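Local atomic coordinates of ParA (Salmonella enterica subsp. enterica serovar Newport str. SL317, PDB entry 3EZF), a protein that probably binds and hydrolyses ATP to partition plasmid DNA and, in its ADP-bound form, binds DNA to regulate transcription. Residues Q62-M67 / Y85-Q90; Y72-K77 / I93-H98. All blocks are in the same frame, centred on the assembly; numbering follows the deposited sequence.

Contact 1 of 2, residues Q62-M67 / Y85-Q90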
loop_
_atom_site.group_PDB
_atom_site.type_symbol
_atom_site.label_atom_id
_atom_site.label_comp_id
_atom_site.label_asym_id
_atom_site.label_seq_id
_atom_site.Cartn_x
_atom_site.Cartn_y
_atom_site.Cartn_z
ATOM N N GLN A 62 21.525 22.283 40.330
ATOM C CA GLN A 62 20.832 22.394 41.598
ATOM C C GLN A 62 19.797 21.294 41.701
ATOM O O GLN A 62 19.596 20.722 42.762
ATOM C CB GLN A 62 20.154 23.753 41.693
ATOM C CG GLN A 62 19.581 24.077 43.047
ATOM C CD GLN A 62 18.739 25.340 43.009
ATOM O OE1 GLN A 62 19.208 26.400 42.585
ATOM N NE2 GLN A 62 17.487 25.234 43.447
ATOM N N ALA A 63 19.132 21.005 40.592
ATOM C CA ALA A 63 18.125 19.945 40.558
ATOM C C ALA A 63 18.802 18.615 40.884
ATOM O O ALA A 63 18.331 17.869 41.742
ATOM C CB ALA A 63 17.487 19.870 39.179
ATOM N N ILE A 64 19.909 18.325 40.201
ATOM C CA ILE A 64 20.636 17.086 40.432
ATOM C C ILE A 64 21.128 16.985 41.869
ATOM O O ILE A 64 20.910 15.971 42.524
ATOM C CB ILE A 64 21.819 16.939 39.450
ATOM C CG1 ILE A 64 21.267 16.639 38.053
ATOM C CG2 ILE A 64 22.754 15.840 39.907
ATOM C CD1 ILE A 64 22.298 16.314 37.026
ATOM N N LYS A 65 21.776 18.036 42.362
ATOM C CA LYS A 65 22.275 18.061 43.739
ATOM C C LYS A 65 21.121 17.734 44.688
ATOM O O LYS A 65 21.165 16.764 45.442
ATOM C CB LYS A 65 22.839 19.453 44.070
ATOM C CG LYS A 65 23.171 19.670 45.548
ATOM C CD LYS A 65 23.235 21.157 45.934
ATOM C CE LYS A 65 24.602 21.798 45.710
ATOM N NZ LYS A 65 24.804 22.358 44.346
ATOM N N GLU A 66 20.080 18.549 44.633
ATOM C CA GLU A 66 18.928 18.343 45.487
ATOM C C GLU A 66 18.368 16.929 45.379
ATOM O O GLU A 66 18.150 16.277 46.394
ATOM C CB GLU A 66 17.827 19.358 45.154
ATOM C CG GLU A 66 18.202 20.808 45.423
ATOM C CD GLU A 66 17.018 21.763 45.307
ATOM O OE1 GLU A 66 17.176 22.943 45.710
ATOM O OE2 GLU A 66 15.937 21.338 44.816
ATOM N N MET A 67 18.144 16.458 44.152
ATOM C CA MET A 67 17.578 15.128 43.906
ATOM C C MET A 67 18.406 13.963 44.421
ATOM O O MET A 67 17.851 12.958 44.862
ATOM C CB MET A 67 17.316 14.929 42.409
ATOM C CG MET A 67 16.005 15.524 41.918
ATOM S SD MET A 67 15.956 15.661 40.118
ATOM C CE MET A 67 15.242 14.095 39.628
ATOM N N TYR A 85 28.031 11.824 33.129
ATOM C CA TYR A 85 26.694 12.269 33.524
ATOM C C TYR A 85 25.918 12.315 32.233
ATOM O O TYR A 85 25.991 13.292 31.497
ATOM C CB TYR A 85 26.714 13.671 34.135
ATOM C CG TYR A 85 26.289 13.716 35.590
ATOM C CD1 TYR A 85 27.011 14.463 36.523
ATOM C CD2 TYR A 85 25.191 12.987 36.042
ATOM C CE1 TYR A 85 26.661 14.472 37.862
ATOM C CE2 TYR A 85 24.829 12.992 37.378
ATOM C CZ TYR A 85 25.575 13.735 38.289
ATOM O OH TYR A 85 25.276 13.720 39.637
ATOM N N ALA A 86 25.200 11.237 31.947
ATOM C CA ALA A 86 24.415 11.146 30.733
ATOM C C ALA A 86 23.006 10.842 31.145
ATOM O O ALA A 86 22.628 9.682 31.218
ATOM C CB ALA A 86 24.950 10.039 29.859
ATOM N N LEU A 87 22.230 11.888 31.418
ATOM C CA LEU A 87 20.851 11.728 31.859
ATOM C C LEU A 87 20.000 11.209 30.716
ATOM O O LEU A 87 20.224 11.566 29.559
ATOM C CB LEU A 87 20.269 13.067 32.349
ATOM C CG LEU A 87 21.113 14.127 33.057
ATOM C CD1 LEU A 87 20.155 15.147 33.643
ATOM C CD2 LEU A 87 21.973 13.520 34.153
ATOM N N THR A 88 19.024 10.371 31.053
ATOM C CA THR A 88 18.112 9.793 30.068
ATOM C C THR A 88 16.849 10.627 29.941
ATOM O O THR A 88 16.591 11.510 30.749
ATOM C CB THR A 88 17.652 8.416 30.488
ATOM O OG1 THR A 88 16.893 8.530 31.704
ATOM C CG2 THR A 88 18.847 7.507 30.695
ATOM N N ILE A 89 16.048 10.317 28.929
ATOM C CA ILE A 89 14.799 11.022 28.703
ATOM C C ILE A 89 14.002 11.062 30.004
ATOM O O ILE A 89 13.280 12.026 30.256
ATOM C CB ILE A 89 13.922 10.320 27.618
ATOM C CG1 ILE A 89 14.637 10.314 26.260
ATOM C CG2 ILE A 89 12.568 11.021 27.508
ATOM C CD1 ILE A 89 14.827 11.674 25.673
ATOM N N GLN A 90 14.130 10.025 30.832
ATOM C CA GLN A 90 13.385 9.981 32.098
ATOM C C GLN A 90 14.013 10.862 33.143
ATOM O O GLN A 90 13.307 11.516 33.907
ATOM C CB GLN A 90 13.282 8.558 32.662
ATOM C CG GLN A 90 11.880 7.938 32.571
ATOM C CD GLN A 90 10.799 8.762 33.248
ATOM O OE1 GLN A 90 9.685 8.866 32.742
ATOM N NE2 GLN A 90 11.115 9.336 34.391
#
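Ile-64, on helix 57-69, meets both Leu-87 and the Tyr-85 ring with its CG1-CD1 branch, and the phenol end of Tyr-85 with its CG2 methyl. It approaches Leu-87 tip to tip, CD1 of the isoleucine lying 4.0 Å from CD2 of the leucine. The same Ile-64 CD1 sits over one face of the Tyr-85 ring, 4.2 Å above its plane and displaced toward the rim. With CG1 beside the backbone N (chi1 -72°), the CG2 methyl is anti to that nitrogen and lies 3.9 Å from Tyr-85 CZ, as the two side chains slide past each other in opposite directions. A beta-branched residue suits this place, since its two arms can serve two neighbours at once. Phe-74 also packs on Ile-64 and Tyr-85, while Val-49 and Ile-95 touch Leu-87, so the isoleucine and leucine are buried in an apolar core.

Another face of the helix is polar and partly exposed. Gln-62 NE2 bonds Glu-66 OE1 one turn on (3.2 Å), bent to 142° and entering from above the carboxylate plane; Gln-62 also bonds Arg-58, and Glu-66 touches His-98. Tyr-85 bridges the two environments: its ring packs inward, and its hydroxyl is hydrogen-bonded to Glu-68 of the same helix.

Since no hydrogen bond joins 62-67 to 85-90, their contact rests on apolar packing and shape. The Tyr-85 to Glu-68 bond probably helps set how helix and strand segment lie together, while Leu-87 is paired with Phe-44 in the small sheet of the winged helix-turn-helix domain.

Contact 2 of 2, residues Y72-K77 / I93-H98. Unlike the reference sequence in segment 72-77: Gln-73 (reference Glu).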
loop_
_atom_site.group_PDB
_atom_site.type_symbol
_atom_site.label_atom_id
_atom_site.label_comp_id
_atom_site.label_asym_id
_atom_site.label_seq_id
_atom_site.Cartn_x
_atom_site.Cartn_y
_atom_site.Cartn_z
ATOM N N TYR A 72 17.547 8.694 44.206
ATOM C CA TYR A 72 17.540 8.935 42.769
ATOM C C TYR A 72 18.961 8.882 42.232
ATOM O O TYR A 72 19.848 9.558 42.754
ATOM C CB TYR A 72 16.925 10.298 42.431
ATOM C CG TYR A 72 16.509 10.391 40.982
ATOM C CD1 TYR A 72 15.167 10.327 40.619
ATOM C CD2 TYR A 72 17.464 10.466 39.965
ATOM C CE1 TYR A 72 14.785 10.330 39.283
ATOM C CE2 TYR A 72 17.094 10.472 38.627
ATOM C CZ TYR A 72 15.751 10.402 38.295
ATOM O OH TYR A 72 15.364 10.380 36.981
ATOM N N GLN A 73 19.151 8.103 41.169
ATOM C CA GLN A 73 20.455 7.908 40.529
ATOM C C GLN A 73 20.438 8.305 39.080
ATOM O O GLN A 73 19.724 7.695 38.282
ATOM C CB GLN A 73 20.817 6.439 40.526
ATOM C CG GLN A 73 22.263 6.104 40.666
ATOM C CD GLN A 73 22.379 5.097 41.738
ATOM O OE1 GLN A 73 21.995 5.377 42.872
ATOM N NE2 GLN A 73 22.855 3.900 41.405
ATOM N N PHE A 74 21.267 9.262 38.711
ATOM C CA PHE A 74 21.299 9.644 37.317
ATOM C C PHE A 74 22.256 8.699 36.586
ATOM O O PHE A 74 23.163 8.114 37.185
ATOM C CB PHE A 74 21.756 11.102 37.170
ATOM C CG PHE A 74 20.816 12.096 37.794
ATOM C CD1 PHE A 74 19.738 12.598 37.080
ATOM C CD2 PHE A 74 20.994 12.504 39.112
ATOM C CE1 PHE A 74 18.852 13.485 37.674
ATOM C CE2 PHE A 74 20.117 13.387 39.716
ATOM C CZ PHE A 74 19.044 13.881 38.999
ATOM N N ASN A 75 22.026 8.551 35.289
ATOM C CA ASN A 75 22.828 7.699 34.426
ATOM C C ASN A 75 24.195 8.363 34.189
ATOM O O ASN A 75 24.279 9.587 34.066
ATOM C CB ASN A 75 22.062 7.512 33.109
ATOM C CG ASN A 75 22.626 6.427 32.251
ATOM O OD1 ASN A 75 22.745 5.289 32.680
ATOM N ND2 ASN A 75 22.972 6.767 31.021
ATOM N N LYS A 76 25.263 7.566 34.145
ATOM C CA LYS A 76 26.608 8.106 33.916
ATOM C C LYS A 76 27.436 7.231 32.980
ATOM O O LYS A 76 27.419 6.006 33.082
ATOM C CB LYS A 76 27.368 8.279 35.240
ATOM C CG LYS A 76 26.747 9.275 36.199
ATOM C CD LYS A 76 25.829 8.584 37.182
ATOM C CE LYS A 76 26.614 7.610 38.073
ATOM N NZ LYS A 76 25.765 6.866 39.069
ATOM N N LYS A 77 28.165 7.876 32.074
ATOM C CA LYS A 77 29.018 7.185 31.108
ATOM C C LYS A 77 30.415 6.923 31.634
ATOM O O LYS A 77 30.908 7.591 32.541
ATOM C CB LYS A 77 29.191 8.004 29.837
ATOM C CG LYS A 77 28.060 7.988 28.854
ATOM C CD LYS A 77 28.460 8.865 27.676
ATOM C CE LYS A 77 27.427 8.845 26.563
ATOM N NZ LYS A 77 27.292 7.505 25.932
ATOM N N ILE A 93 12.971 14.288 32.389
ATOM C CA ILE A 93 11.568 14.447 32.749
ATOM C C ILE A 93 11.422 14.534 34.256
ATOM O O ILE A 93 10.597 15.285 34.766
ATOM C CB ILE A 93 10.735 13.269 32.253
ATOM C CG1 ILE A 93 10.687 13.303 30.727
ATOM C CG2 ILE A 93 9.338 13.305 32.878
ATOM C CD1 ILE A 93 10.090 12.072 30.105
ATOM N N ASP A 94 12.226 13.761 34.974
ATOM C CA ASP A 94 12.160 13.792 36.422
ATOM C C ASP A 94 12.720 15.096 37.001
ATOM O O ASP A 94 12.311 15.523 38.086
ATOM C CB ASP A 94 12.878 12.576 37.015
ATOM C CG ASP A 94 12.079 11.290 36.855
ATOM O OD1 ASP A 94 10.827 11.341 36.862
ATOM O OD2 ASP A 94 12.702 10.223 36.737
ATOM N N ILE A 95 13.649 15.730 36.285
ATOM C CA ILE A 95 14.217 16.993 36.746
ATOM C C ILE A 95 13.148 18.052 36.555
ATOM O O ILE A 95 12.998 18.943 37.391
ATOM C CB ILE A 95 15.475 17.405 35.941
ATOM C CG1 ILE A 95 16.711 16.674 36.477
ATOM C CG2 ILE A 95 15.673 18.919 36.018
ATOM C CD1 ILE A 95 17.950 16.918 35.686
ATOM N N TYR A 96 12.413 17.953 35.446
ATOM C CA TYR A 96 11.340 18.903 35.142
ATOM C C TYR A 96 10.235 18.701 36.166
ATOM O O TYR A 96 9.496 19.637 36.508
ATOM C CB TYR A 96 10.755 18.660 33.747
ATOM C CG TYR A 96 11.452 19.355 32.606
ATOM C CD1 TYR A 96 12.112 18.628 31.624
ATOM C CD2 TYR A 96 11.403 20.742 32.479
ATOM C CE1 TYR A 96 12.710 19.267 30.546
ATOM C CE2 TYR A 96 12.000 21.400 31.398
ATOM C CZ TYR A 96 12.650 20.657 30.433
ATOM O OH TYR A 96 13.259 21.286 29.364
ATOM N N ALA A 97 10.115 17.466 36.648
ATOM C CA ALA A 97 9.082 17.147 37.624
ATOM C C ALA A 97 9.501 17.684 38.985
ATOM O O ALA A 97 8.683 18.220 39.743
ATOM C CB ALA A 97 8.859 15.645 37.686
ATOM N N HIS A 98 10.782 17.547 39.295
ATOM C CA HIS A 98 11.286 18.043 40.557
ATOM C C HIS A 98 11.129 19.565 40.561
ATOM O O HIS A 98 10.781 20.161 41.570
ATOM C CB HIS A 98 12.745 17.659 40.702
ATOM C CG HIS A 98 13.371 18.163 41.954
ATOM N ND1 HIS A 98 14.676 18.610 42.000
ATOM C CD2 HIS A 98 12.876 18.321 43.202
ATOM C CE1 HIS A 98 14.950 19.028 43.221
ATOM N NE2 HIS A 98 13.877 18.865 43.969
#
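The Tyr-72 ring meets Asp-94 at its hydroxyl edge, where OD2 of the aspartate lies in the ring plane, and its own CE2 stands 3.6 Å above one face of the Phe-74 ring, toward the rim. The carboxylate is turned 84° from the phenol ring. Across the segments, Phe-74 presents CE1 to CG1 of Ile-95 at 4.0 Å, the two side chains running at about a right angle.

Tyr-72 OH donates to Asp-94 OD2 (2.7 Å), which accepts with its anti lone pair, the one directed away from the other carboxylate oxygen. The tyrosine reaches the helix because its CG is anti to the backbone N (chi1 -162°). Both residues suit a partly exposed boundary: the ring packs on Phe-74 while the hydroxyl finds an acceptor on the helix surface. Weak bonds from Gln-90 to the same carboxylate oxygen and from Asn-91 to the tyrosine hydroxyl add to this polar patch.

Deeper in, Phe-74 and Ile-95 are both buried, and Phe-74 also touches Ile-64 and Leu-87. An aromatic ring is apt here because it is broad enough to touch helices 57-69 and 89-98 together.

Polar and apolar parts thus divide the work: the directional phenol-carboxylate bond probably fixes where the loop sits along helix 89-98, while Phe-74 and Ile-95 continue the apolar core that Ile-64 and Leu-87 also line.

In the fold
Contacts 1 and 2 form one continuous core, their centres 3 Å apart and about 29 and 26 Å from the centre of the chain. Their segments alternate in sequence, 62-67, 72-77, 85-90 and 93-98, so the chain passes from helix 57-69 through the loop to strand 87-88 and directly into helix 89-98, which both contacts share. They are joined by a probable hydrogen bond from Ala-86 N to Asn-75 O (2.8 Å) and packing of Leu-87 on Ile-95. All four segments belong to the winged helix-turn-helix region, set to one side of the six-stranded parallel P-loop ATPase sheet, though Ile-93 touches Asp-146 shortly before strand 149-153, consistent with a DNA-binding module beside the nucleotide-binding core.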